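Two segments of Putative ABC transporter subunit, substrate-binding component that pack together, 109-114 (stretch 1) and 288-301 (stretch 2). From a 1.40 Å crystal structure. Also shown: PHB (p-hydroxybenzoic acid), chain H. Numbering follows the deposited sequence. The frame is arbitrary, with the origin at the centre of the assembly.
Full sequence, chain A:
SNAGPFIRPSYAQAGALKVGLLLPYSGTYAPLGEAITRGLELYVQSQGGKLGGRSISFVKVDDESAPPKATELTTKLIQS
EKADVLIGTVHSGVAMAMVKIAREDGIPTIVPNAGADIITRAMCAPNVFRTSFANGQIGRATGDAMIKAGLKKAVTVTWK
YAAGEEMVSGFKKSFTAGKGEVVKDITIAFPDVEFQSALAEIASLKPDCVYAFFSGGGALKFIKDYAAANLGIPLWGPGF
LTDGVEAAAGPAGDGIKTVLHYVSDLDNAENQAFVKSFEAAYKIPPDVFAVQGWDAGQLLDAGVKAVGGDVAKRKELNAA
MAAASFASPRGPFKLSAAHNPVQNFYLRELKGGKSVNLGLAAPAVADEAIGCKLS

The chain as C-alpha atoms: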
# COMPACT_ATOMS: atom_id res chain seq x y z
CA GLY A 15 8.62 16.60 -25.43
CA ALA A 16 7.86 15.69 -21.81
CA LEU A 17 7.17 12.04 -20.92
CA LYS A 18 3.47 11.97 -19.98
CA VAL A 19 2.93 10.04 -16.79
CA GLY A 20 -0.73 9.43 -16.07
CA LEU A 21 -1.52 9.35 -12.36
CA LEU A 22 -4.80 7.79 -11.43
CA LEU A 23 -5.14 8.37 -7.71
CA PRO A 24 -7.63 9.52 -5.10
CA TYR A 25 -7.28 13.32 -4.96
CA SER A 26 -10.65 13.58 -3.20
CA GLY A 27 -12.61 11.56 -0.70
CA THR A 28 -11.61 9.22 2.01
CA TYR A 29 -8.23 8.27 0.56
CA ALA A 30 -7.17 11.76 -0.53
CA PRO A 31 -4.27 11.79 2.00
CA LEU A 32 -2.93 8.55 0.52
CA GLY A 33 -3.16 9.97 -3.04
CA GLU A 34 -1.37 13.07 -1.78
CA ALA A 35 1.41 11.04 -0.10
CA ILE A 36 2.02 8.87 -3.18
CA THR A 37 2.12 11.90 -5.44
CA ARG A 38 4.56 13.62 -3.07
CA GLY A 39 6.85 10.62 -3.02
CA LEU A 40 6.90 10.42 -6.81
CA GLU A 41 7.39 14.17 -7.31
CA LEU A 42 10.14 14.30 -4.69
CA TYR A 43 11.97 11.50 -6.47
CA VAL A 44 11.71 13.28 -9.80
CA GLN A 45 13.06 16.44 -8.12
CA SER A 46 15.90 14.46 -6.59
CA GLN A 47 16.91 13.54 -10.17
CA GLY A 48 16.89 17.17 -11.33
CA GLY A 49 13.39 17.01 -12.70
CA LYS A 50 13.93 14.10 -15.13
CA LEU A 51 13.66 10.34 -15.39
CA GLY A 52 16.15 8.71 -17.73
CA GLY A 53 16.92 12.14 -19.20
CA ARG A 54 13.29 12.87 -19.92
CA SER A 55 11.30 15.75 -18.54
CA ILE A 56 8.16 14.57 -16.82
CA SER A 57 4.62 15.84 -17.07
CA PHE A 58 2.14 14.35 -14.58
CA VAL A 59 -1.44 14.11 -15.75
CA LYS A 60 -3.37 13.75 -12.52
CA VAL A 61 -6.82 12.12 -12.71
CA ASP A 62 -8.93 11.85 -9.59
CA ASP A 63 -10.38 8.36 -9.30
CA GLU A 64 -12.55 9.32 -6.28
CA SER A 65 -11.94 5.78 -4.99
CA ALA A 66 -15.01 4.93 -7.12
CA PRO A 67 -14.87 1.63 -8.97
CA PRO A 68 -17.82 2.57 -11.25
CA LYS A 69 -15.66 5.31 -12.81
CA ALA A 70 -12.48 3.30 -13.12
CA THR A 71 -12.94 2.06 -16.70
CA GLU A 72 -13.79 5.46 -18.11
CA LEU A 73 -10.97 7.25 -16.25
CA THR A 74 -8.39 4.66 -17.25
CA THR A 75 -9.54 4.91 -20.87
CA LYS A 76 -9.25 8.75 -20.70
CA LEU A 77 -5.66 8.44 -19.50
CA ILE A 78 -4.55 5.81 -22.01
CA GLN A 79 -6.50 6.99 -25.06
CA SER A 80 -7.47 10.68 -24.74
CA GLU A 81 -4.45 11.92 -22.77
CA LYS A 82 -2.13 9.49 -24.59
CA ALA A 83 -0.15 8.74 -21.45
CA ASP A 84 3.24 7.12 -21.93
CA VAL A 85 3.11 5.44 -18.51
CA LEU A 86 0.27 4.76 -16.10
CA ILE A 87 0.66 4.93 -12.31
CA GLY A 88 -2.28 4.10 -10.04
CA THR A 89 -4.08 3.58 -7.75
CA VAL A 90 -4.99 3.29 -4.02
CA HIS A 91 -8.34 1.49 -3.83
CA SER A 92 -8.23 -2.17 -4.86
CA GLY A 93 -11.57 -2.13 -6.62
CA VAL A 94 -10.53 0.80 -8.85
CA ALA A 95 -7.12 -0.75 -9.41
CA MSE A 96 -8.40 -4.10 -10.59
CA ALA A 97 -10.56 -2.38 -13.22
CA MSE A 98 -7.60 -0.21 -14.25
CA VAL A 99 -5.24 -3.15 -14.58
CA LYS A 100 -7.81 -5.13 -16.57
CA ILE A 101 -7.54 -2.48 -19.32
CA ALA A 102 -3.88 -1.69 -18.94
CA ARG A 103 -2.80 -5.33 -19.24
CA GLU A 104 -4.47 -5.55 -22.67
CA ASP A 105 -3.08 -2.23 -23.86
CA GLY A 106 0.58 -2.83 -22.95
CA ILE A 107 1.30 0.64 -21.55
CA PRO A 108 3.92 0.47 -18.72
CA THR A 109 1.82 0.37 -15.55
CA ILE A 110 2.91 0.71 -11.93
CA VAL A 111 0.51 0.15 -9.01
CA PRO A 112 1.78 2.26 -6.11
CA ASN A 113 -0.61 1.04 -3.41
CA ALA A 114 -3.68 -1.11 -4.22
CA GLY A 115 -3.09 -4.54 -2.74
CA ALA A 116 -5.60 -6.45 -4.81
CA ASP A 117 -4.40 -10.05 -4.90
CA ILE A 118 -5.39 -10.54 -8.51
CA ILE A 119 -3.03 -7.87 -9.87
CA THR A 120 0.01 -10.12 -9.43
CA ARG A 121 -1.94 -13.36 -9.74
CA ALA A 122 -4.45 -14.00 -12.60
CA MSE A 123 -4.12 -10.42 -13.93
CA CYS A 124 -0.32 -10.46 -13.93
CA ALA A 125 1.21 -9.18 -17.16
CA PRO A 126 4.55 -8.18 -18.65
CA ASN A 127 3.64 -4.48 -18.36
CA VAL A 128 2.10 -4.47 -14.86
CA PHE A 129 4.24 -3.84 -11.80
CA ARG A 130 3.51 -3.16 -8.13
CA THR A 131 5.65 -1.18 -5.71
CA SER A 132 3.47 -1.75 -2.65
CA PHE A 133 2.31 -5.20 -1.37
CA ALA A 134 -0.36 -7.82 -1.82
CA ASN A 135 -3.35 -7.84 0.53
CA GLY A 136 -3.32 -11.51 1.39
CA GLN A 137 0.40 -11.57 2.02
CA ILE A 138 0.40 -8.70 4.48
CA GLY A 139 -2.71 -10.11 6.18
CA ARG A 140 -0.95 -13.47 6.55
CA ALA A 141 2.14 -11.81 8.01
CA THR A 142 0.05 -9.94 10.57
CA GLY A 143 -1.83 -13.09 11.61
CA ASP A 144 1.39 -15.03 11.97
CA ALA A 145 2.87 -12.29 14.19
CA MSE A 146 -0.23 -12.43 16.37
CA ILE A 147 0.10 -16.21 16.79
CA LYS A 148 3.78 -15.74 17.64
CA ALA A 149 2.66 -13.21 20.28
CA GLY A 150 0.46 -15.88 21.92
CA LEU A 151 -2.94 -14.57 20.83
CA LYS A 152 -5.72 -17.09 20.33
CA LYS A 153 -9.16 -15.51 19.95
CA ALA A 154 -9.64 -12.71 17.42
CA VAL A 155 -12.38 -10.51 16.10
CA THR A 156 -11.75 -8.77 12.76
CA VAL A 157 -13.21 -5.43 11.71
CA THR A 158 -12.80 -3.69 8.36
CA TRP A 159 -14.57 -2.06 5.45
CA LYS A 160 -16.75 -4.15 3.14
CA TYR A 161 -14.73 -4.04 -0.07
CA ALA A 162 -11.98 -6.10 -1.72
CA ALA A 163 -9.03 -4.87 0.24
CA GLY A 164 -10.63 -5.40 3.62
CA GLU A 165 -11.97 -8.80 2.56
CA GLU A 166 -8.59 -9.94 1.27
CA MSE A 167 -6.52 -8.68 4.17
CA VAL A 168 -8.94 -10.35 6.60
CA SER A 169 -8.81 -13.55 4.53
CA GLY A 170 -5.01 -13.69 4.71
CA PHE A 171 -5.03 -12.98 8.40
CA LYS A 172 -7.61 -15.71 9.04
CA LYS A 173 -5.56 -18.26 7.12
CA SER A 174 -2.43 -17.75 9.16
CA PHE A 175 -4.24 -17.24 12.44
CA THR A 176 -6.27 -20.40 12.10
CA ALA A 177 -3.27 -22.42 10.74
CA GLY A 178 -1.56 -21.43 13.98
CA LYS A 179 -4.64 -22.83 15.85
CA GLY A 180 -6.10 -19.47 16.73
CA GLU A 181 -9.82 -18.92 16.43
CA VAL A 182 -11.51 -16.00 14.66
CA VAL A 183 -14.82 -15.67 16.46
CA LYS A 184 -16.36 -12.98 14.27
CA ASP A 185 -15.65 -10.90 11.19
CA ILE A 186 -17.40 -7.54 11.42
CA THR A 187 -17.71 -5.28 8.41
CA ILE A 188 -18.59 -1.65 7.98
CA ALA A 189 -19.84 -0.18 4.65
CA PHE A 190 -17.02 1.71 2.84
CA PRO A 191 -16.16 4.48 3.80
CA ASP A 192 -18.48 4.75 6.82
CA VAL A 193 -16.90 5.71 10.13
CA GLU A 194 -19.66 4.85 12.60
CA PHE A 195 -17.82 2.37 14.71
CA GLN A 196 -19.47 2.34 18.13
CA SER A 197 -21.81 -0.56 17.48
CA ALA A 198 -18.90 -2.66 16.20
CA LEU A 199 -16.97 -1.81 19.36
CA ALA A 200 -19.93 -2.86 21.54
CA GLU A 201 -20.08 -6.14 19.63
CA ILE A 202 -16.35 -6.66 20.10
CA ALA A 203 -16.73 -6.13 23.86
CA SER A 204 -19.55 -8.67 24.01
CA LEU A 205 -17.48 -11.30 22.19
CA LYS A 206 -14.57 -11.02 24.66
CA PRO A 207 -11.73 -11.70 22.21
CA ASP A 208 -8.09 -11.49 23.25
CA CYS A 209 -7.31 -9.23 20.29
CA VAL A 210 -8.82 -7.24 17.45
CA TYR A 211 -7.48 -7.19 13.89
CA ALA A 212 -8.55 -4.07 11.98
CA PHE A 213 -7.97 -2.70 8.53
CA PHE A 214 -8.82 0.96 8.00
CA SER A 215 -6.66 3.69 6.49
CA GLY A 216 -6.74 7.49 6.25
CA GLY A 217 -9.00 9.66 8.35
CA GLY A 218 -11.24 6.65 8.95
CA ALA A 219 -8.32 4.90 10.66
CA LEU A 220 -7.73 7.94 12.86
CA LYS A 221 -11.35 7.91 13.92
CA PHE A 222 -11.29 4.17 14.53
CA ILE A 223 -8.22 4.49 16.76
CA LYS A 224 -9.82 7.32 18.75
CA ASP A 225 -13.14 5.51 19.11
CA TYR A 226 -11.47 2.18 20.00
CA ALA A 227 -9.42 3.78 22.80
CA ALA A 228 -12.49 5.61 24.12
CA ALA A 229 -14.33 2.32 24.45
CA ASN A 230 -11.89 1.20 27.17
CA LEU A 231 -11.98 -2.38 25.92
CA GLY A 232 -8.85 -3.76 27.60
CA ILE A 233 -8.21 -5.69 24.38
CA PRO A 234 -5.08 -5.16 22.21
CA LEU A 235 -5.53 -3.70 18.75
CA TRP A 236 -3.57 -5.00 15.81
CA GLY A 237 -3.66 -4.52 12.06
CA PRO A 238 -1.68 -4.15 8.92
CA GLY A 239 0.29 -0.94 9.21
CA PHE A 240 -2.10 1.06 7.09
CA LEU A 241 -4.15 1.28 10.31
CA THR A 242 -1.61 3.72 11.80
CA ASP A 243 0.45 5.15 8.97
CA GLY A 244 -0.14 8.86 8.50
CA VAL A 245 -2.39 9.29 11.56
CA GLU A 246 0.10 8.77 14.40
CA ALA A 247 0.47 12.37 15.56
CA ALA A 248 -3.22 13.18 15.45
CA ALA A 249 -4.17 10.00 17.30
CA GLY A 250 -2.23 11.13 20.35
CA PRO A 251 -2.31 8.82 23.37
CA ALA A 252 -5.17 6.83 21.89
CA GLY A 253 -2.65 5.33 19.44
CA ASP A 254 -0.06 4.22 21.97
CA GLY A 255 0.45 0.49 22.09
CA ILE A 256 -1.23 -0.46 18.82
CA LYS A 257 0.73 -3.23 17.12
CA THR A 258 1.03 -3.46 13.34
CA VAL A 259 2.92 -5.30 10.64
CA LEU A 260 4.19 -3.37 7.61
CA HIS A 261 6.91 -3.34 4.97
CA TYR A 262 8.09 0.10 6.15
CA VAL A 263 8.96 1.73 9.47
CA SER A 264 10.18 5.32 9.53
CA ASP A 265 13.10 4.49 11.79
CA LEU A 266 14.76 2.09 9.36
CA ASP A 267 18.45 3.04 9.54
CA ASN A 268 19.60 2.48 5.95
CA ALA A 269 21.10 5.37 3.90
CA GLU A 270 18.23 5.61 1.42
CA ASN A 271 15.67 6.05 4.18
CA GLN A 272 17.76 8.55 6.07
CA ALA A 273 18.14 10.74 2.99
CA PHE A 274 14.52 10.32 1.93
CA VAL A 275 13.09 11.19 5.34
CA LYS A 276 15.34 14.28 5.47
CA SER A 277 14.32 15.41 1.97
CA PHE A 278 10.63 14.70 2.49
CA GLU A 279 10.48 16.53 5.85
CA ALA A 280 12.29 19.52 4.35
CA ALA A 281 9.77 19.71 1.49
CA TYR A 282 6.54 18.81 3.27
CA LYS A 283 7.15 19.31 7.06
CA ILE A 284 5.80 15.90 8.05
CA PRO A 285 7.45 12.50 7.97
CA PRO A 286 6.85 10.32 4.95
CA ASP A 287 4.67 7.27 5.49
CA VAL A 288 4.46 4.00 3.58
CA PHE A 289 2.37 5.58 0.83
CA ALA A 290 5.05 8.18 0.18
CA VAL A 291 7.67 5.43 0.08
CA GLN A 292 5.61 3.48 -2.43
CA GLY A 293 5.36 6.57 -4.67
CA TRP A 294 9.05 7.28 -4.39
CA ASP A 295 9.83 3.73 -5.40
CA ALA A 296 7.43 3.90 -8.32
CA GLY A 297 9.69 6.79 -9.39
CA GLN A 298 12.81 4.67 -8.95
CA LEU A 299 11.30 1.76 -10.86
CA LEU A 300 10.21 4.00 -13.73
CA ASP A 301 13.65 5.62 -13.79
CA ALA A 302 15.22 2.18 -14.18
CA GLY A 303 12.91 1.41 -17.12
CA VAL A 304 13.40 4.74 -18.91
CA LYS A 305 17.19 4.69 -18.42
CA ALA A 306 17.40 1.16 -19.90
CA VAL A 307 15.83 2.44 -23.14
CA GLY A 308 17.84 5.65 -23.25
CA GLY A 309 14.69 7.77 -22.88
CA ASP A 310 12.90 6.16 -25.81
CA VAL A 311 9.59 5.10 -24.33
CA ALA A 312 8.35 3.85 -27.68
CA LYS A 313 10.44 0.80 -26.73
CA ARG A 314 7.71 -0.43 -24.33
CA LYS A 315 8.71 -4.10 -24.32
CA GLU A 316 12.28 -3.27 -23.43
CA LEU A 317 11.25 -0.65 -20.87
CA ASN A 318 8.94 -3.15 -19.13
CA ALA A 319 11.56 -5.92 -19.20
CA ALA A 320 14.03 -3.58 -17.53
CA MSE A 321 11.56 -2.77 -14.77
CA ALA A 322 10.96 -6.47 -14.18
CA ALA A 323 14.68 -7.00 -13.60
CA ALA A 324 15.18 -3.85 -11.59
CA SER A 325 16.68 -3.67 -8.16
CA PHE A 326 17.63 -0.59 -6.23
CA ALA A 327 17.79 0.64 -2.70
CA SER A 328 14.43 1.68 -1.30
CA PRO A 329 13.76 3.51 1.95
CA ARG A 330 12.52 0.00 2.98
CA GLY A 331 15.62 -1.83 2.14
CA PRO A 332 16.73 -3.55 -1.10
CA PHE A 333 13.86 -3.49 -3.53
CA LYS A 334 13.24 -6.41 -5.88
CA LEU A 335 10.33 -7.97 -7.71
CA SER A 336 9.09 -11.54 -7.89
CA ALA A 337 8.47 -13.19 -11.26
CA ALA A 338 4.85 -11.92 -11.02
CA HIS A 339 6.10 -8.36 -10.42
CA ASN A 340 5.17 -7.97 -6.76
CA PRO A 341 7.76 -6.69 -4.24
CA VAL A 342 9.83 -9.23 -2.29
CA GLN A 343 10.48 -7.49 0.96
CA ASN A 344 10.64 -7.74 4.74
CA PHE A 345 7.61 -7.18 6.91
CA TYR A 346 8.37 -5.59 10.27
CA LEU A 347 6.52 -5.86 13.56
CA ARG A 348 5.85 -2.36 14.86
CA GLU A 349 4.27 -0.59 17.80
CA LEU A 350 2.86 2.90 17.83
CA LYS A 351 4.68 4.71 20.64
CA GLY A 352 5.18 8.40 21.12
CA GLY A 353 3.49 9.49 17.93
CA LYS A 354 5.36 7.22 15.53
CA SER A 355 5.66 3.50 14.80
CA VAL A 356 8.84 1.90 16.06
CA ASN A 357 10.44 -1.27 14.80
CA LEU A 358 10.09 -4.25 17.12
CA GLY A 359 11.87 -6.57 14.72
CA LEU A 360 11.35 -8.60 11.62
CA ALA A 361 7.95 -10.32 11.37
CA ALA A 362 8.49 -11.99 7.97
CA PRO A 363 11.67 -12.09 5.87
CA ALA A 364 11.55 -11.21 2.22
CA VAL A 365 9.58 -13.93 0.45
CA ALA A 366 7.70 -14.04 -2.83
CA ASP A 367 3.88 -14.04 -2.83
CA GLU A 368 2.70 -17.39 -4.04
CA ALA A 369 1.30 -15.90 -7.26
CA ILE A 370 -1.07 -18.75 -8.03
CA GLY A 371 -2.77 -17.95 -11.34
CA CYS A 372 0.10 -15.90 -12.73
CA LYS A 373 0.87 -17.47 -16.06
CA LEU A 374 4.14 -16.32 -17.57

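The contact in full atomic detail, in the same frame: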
# COMPACT_ATOMS: atom_id res chain seq x y z
N THR A 109 2.79 0.12 -16.63
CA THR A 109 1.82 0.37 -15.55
C THR A 109 2.43 0.01 -14.21
O THR A 109 2.88 -1.12 -14.02
CB THR A 109 0.56 -0.45 -15.79
OG1 THR A 109 -0.02 -0.06 -17.04
CG2 THR A 109 -0.47 -0.24 -14.69
N ILE A 110 2.40 0.94 -13.28
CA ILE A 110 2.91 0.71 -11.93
C ILE A 110 1.79 1.01 -10.92
O ILE A 110 1.24 2.09 -10.91
CB ILE A 110 4.16 1.59 -11.64
CG1 ILE A 110 5.21 1.42 -12.74
CG2 ILE A 110 4.67 1.34 -10.24
CD1 ILE A 110 6.31 2.49 -12.67
N VAL A 111 1.50 0.02 -10.10
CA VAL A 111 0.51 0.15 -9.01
C VAL A 111 1.25 0.54 -7.76
O VAL A 111 2.06 -0.24 -7.25
CB VAL A 111 -0.22 -1.17 -8.83
CG1 VAL A 111 -1.21 -1.08 -7.66
CG2 VAL A 111 -0.94 -1.58 -10.08
N PRO A 112 0.97 1.72 -7.21
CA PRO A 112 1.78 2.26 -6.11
C PRO A 112 1.09 2.08 -4.73
O PRO A 112 1.55 2.65 -3.76
CB PRO A 112 1.87 3.75 -6.46
CG PRO A 112 0.53 4.05 -6.98
CD PRO A 112 0.13 2.80 -7.76
N ASN A 113 -0.03 1.40 -4.70
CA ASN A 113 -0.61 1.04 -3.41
C ASN A 113 -1.55 -0.17 -3.46
O ASN A 113 -1.32 -1.16 -2.77
CB ASN A 113 -1.41 2.18 -2.74
CG ASN A 113 -1.87 1.76 -1.35
OD1 ASN A 113 -1.04 1.62 -0.45
ND2 ASN A 113 -3.17 1.44 -1.22
N ALA A 114 -2.62 -0.10 -4.26
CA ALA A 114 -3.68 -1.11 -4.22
C ALA A 114 -3.13 -2.51 -4.07
O ALA A 114 -2.33 -2.96 -4.90
CB ALA A 114 -4.57 -1.04 -5.46
N VAL A 288 4.26 5.09 4.55
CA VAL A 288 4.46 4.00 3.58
C VAL A 288 3.97 4.38 2.21
O VAL A 288 4.53 3.92 1.21
CB VAL A 288 3.79 2.68 4.09
CG1 VAL A 288 2.27 2.78 4.10
CG2 VAL A 288 4.29 1.46 3.29
N PHE A 289 2.92 5.20 2.11
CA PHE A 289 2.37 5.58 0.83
C PHE A 289 3.35 6.45 0.09
O PHE A 289 3.57 6.27 -1.14
CB PHE A 289 1.01 6.26 1.06
CG PHE A 289 0.11 5.43 1.93
CD1 PHE A 289 -0.45 4.27 1.47
CD2 PHE A 289 -0.20 5.84 3.22
CE1 PHE A 289 -1.24 3.47 2.29
CE2 PHE A 289 -1.01 5.10 4.03
CZ PHE A 289 -1.52 3.92 3.59
N ALA A 290 3.99 7.39 0.79
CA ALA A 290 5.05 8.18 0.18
C ALA A 290 6.22 7.33 -0.29
O ALA A 290 6.76 7.57 -1.38
CB ALA A 290 5.52 9.24 1.13
N VAL A 291 6.61 6.32 0.48
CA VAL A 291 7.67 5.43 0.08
C VAL A 291 7.29 4.71 -1.19
O VAL A 291 8.14 4.53 -2.10
CB VAL A 291 7.95 4.40 1.18
CG1 VAL A 291 8.92 3.33 0.72
CG2 VAL A 291 8.51 5.07 2.43
N GLN A 292 6.07 4.21 -1.29
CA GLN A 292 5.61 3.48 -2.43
C GLN A 292 5.61 4.35 -3.69
O GLN A 292 5.92 3.86 -4.78
CB GLN A 292 4.23 2.86 -2.17
CG GLN A 292 4.30 1.74 -1.13
CD GLN A 292 2.97 1.29 -0.56
OE1 GLN A 292 2.92 0.34 0.19
NE2 GLN A 292 1.89 1.97 -0.91
N GLY A 293 5.29 5.62 -3.56
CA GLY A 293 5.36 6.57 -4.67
C GLY A 293 6.78 6.86 -5.08
O GLY A 293 7.11 6.89 -6.28
N TRP A 294 7.64 7.10 -4.12
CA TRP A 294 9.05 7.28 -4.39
C TRP A 294 9.62 6.10 -5.16
O TRP A 294 10.38 6.27 -6.15
CB TRP A 294 9.75 7.44 -3.05
CG TRP A 294 11.25 7.54 -3.06
CD1 TRP A 294 12.13 6.50 -2.90
CD2 TRP A 294 12.05 8.74 -3.07
NE1 TRP A 294 13.41 6.98 -2.86
CE2 TRP A 294 13.40 8.34 -2.95
CE3 TRP A 294 11.76 10.09 -3.20
CZ2 TRP A 294 14.47 9.25 -2.97
CZ3 TRP A 294 12.82 11.00 -3.17
CH2 TRP A 294 14.15 10.58 -3.05
N ASP A 295 9.30 4.90 -4.74
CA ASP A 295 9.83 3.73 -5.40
C ASP A 295 9.21 3.47 -6.75
O ASP A 295 9.87 2.85 -7.61
CB ASP A 295 9.71 2.49 -4.50
CG ASP A 295 10.68 2.53 -3.32
OD1 ASP A 295 11.76 3.17 -3.44
OD2 ASP A 295 10.40 1.90 -2.28
N ALA A 296 7.99 3.90 -6.97
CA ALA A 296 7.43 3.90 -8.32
C ALA A 296 8.30 4.78 -9.19
O ALA A 296 8.59 4.40 -10.34
CB ALA A 296 5.99 4.37 -8.32
N GLY A 297 8.76 5.92 -8.67
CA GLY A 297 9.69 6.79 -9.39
C GLY A 297 10.99 6.08 -9.65
O GLY A 297 11.48 6.12 -10.80
N GLN A 298 11.57 5.40 -8.68
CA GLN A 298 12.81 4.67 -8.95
C GLN A 298 12.64 3.55 -9.98
O GLN A 298 13.55 3.30 -10.82
CB GLN A 298 13.36 4.07 -7.66
CG GLN A 298 13.63 5.05 -6.55
CD GLN A 298 14.71 4.53 -5.62
OE1 GLN A 298 15.91 4.61 -5.92
NE2 GLN A 298 14.31 4.02 -4.48
N LEU A 299 11.53 2.84 -9.93
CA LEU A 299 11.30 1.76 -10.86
C LEU A 299 11.14 2.31 -12.28
O LEU A 299 11.71 1.77 -13.25
CB LEU A 299 10.05 0.99 -10.43
CG LEU A 299 9.75 -0.26 -11.23
CD1 LEU A 299 10.88 -1.30 -11.13
CD2 LEU A 299 8.41 -0.87 -10.83
N LEU A 300 10.35 3.37 -12.44
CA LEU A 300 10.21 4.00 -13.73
C LEU A 300 11.53 4.51 -14.21
O LEU A 300 11.84 4.36 -15.42
CB LEU A 300 9.17 5.12 -13.65
CG LEU A 300 8.87 5.81 -15.00
CD1 LEU A 300 8.46 4.80 -16.06
CD2 LEU A 300 7.79 6.86 -14.82
N ASP A 301 12.34 5.13 -13.37
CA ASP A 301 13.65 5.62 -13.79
C ASP A 301 14.48 4.48 -14.34
O ASP A 301 15.17 4.66 -15.36
CB ASP A 301 14.34 6.24 -12.55
CG ASP A 301 15.43 7.27 -12.89
OD1 ASP A 301 15.54 7.72 -14.03
OD2 ASP A 301 16.12 7.68 -11.94
C1' PHB H . -6.60 -0.97 -1.07
O1' PHB H . -7.79 -0.72 -1.37
O2' PHB H . -5.90 -1.86 -1.69
C1 PHB H . -5.91 -0.26 0.03
C2 PHB H . -6.35 1.00 0.41
C3 PHB H . -5.72 1.67 1.45
C4 PHB H . -4.68 1.08 2.09
C5 PHB H . -4.21 -0.17 1.72
C6 PHB H . -4.84 -0.82 0.70
O4 PHB H . -4.06 1.70 3.11

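How do a short strand and a long helix fit against each other here? Strand 109-111 and helix 288-301 run nearly antiparallel, with 158° between their N-to-C directions and axes 9.4 Å apart at closest approach. Because side chains alternate along a strand, I110 points toward the helix while V111 points away. The two backbones draw nearest just past the strand, where P112 CA lies 5.4 Å from Q292 CA. The contact is compact, burying 343 Å² over both sides.

What hollow receives the side chain of I110? This isoleucine is the main bump of the strand, with 84 Å² covered by the helix, and it settles among A296, L299 and L300. The small A296 forms the floor: I110 CG2 rests 3.8 Å from A296 CB, and I110 CD1 is also 3.8 Å from A296 O, so the isoleucine reaches the helix backbone itself. With chi1 near -52° (m) and chi2 near 167° (t), CD1 extends along the helix toward its later residues. There I110 CD1 lies 4.0 Å from L300 CB and, more loosely, 4.4 Å from L299 CD2. These contacts are apolar packing: a branched chain set over a methyl group and beside two leucines.

How do P112 and Q292 meet? G293, next to Q292, has no side chain, and an ideal CB there would point sideways and stay 5.4 Å from P112 CB, clear of it. Q292 itself points toward the other stretch, and its extended side chain (chi2 166°, chi3 174°) reaches over the P112 carbonyl, carrying its amide to the polar end of the contact. There Q292 NE2 donates to N113 OD1 at 3.0 Å with a good angle of 157°. Q292 NE2 also donates to P112 O at 2.9 Å, but the angle of 124° makes that bond weak. Q292 OE1 is satisfied elsewhere in the structure.

How does N113 link this contact to the bound p-hydroxybenzoic acid? Its CA-to-CB bond points sideways, yet the end of the side chain comes nearer the helix, bringing OD1 to Q292 and to the edge of the F289 ring, where N113 OD1 is 3.3 Å from F289 CE1. The ligand occupies the space beyond: N113 ND2 approaches PHB C6 to 3.4 Å, and F289 CZ lies 3.4 Å from PHB O4. O4 also sits at the ring edge, near its plane, so the rim of F289 borders both the asparagine and the ligand.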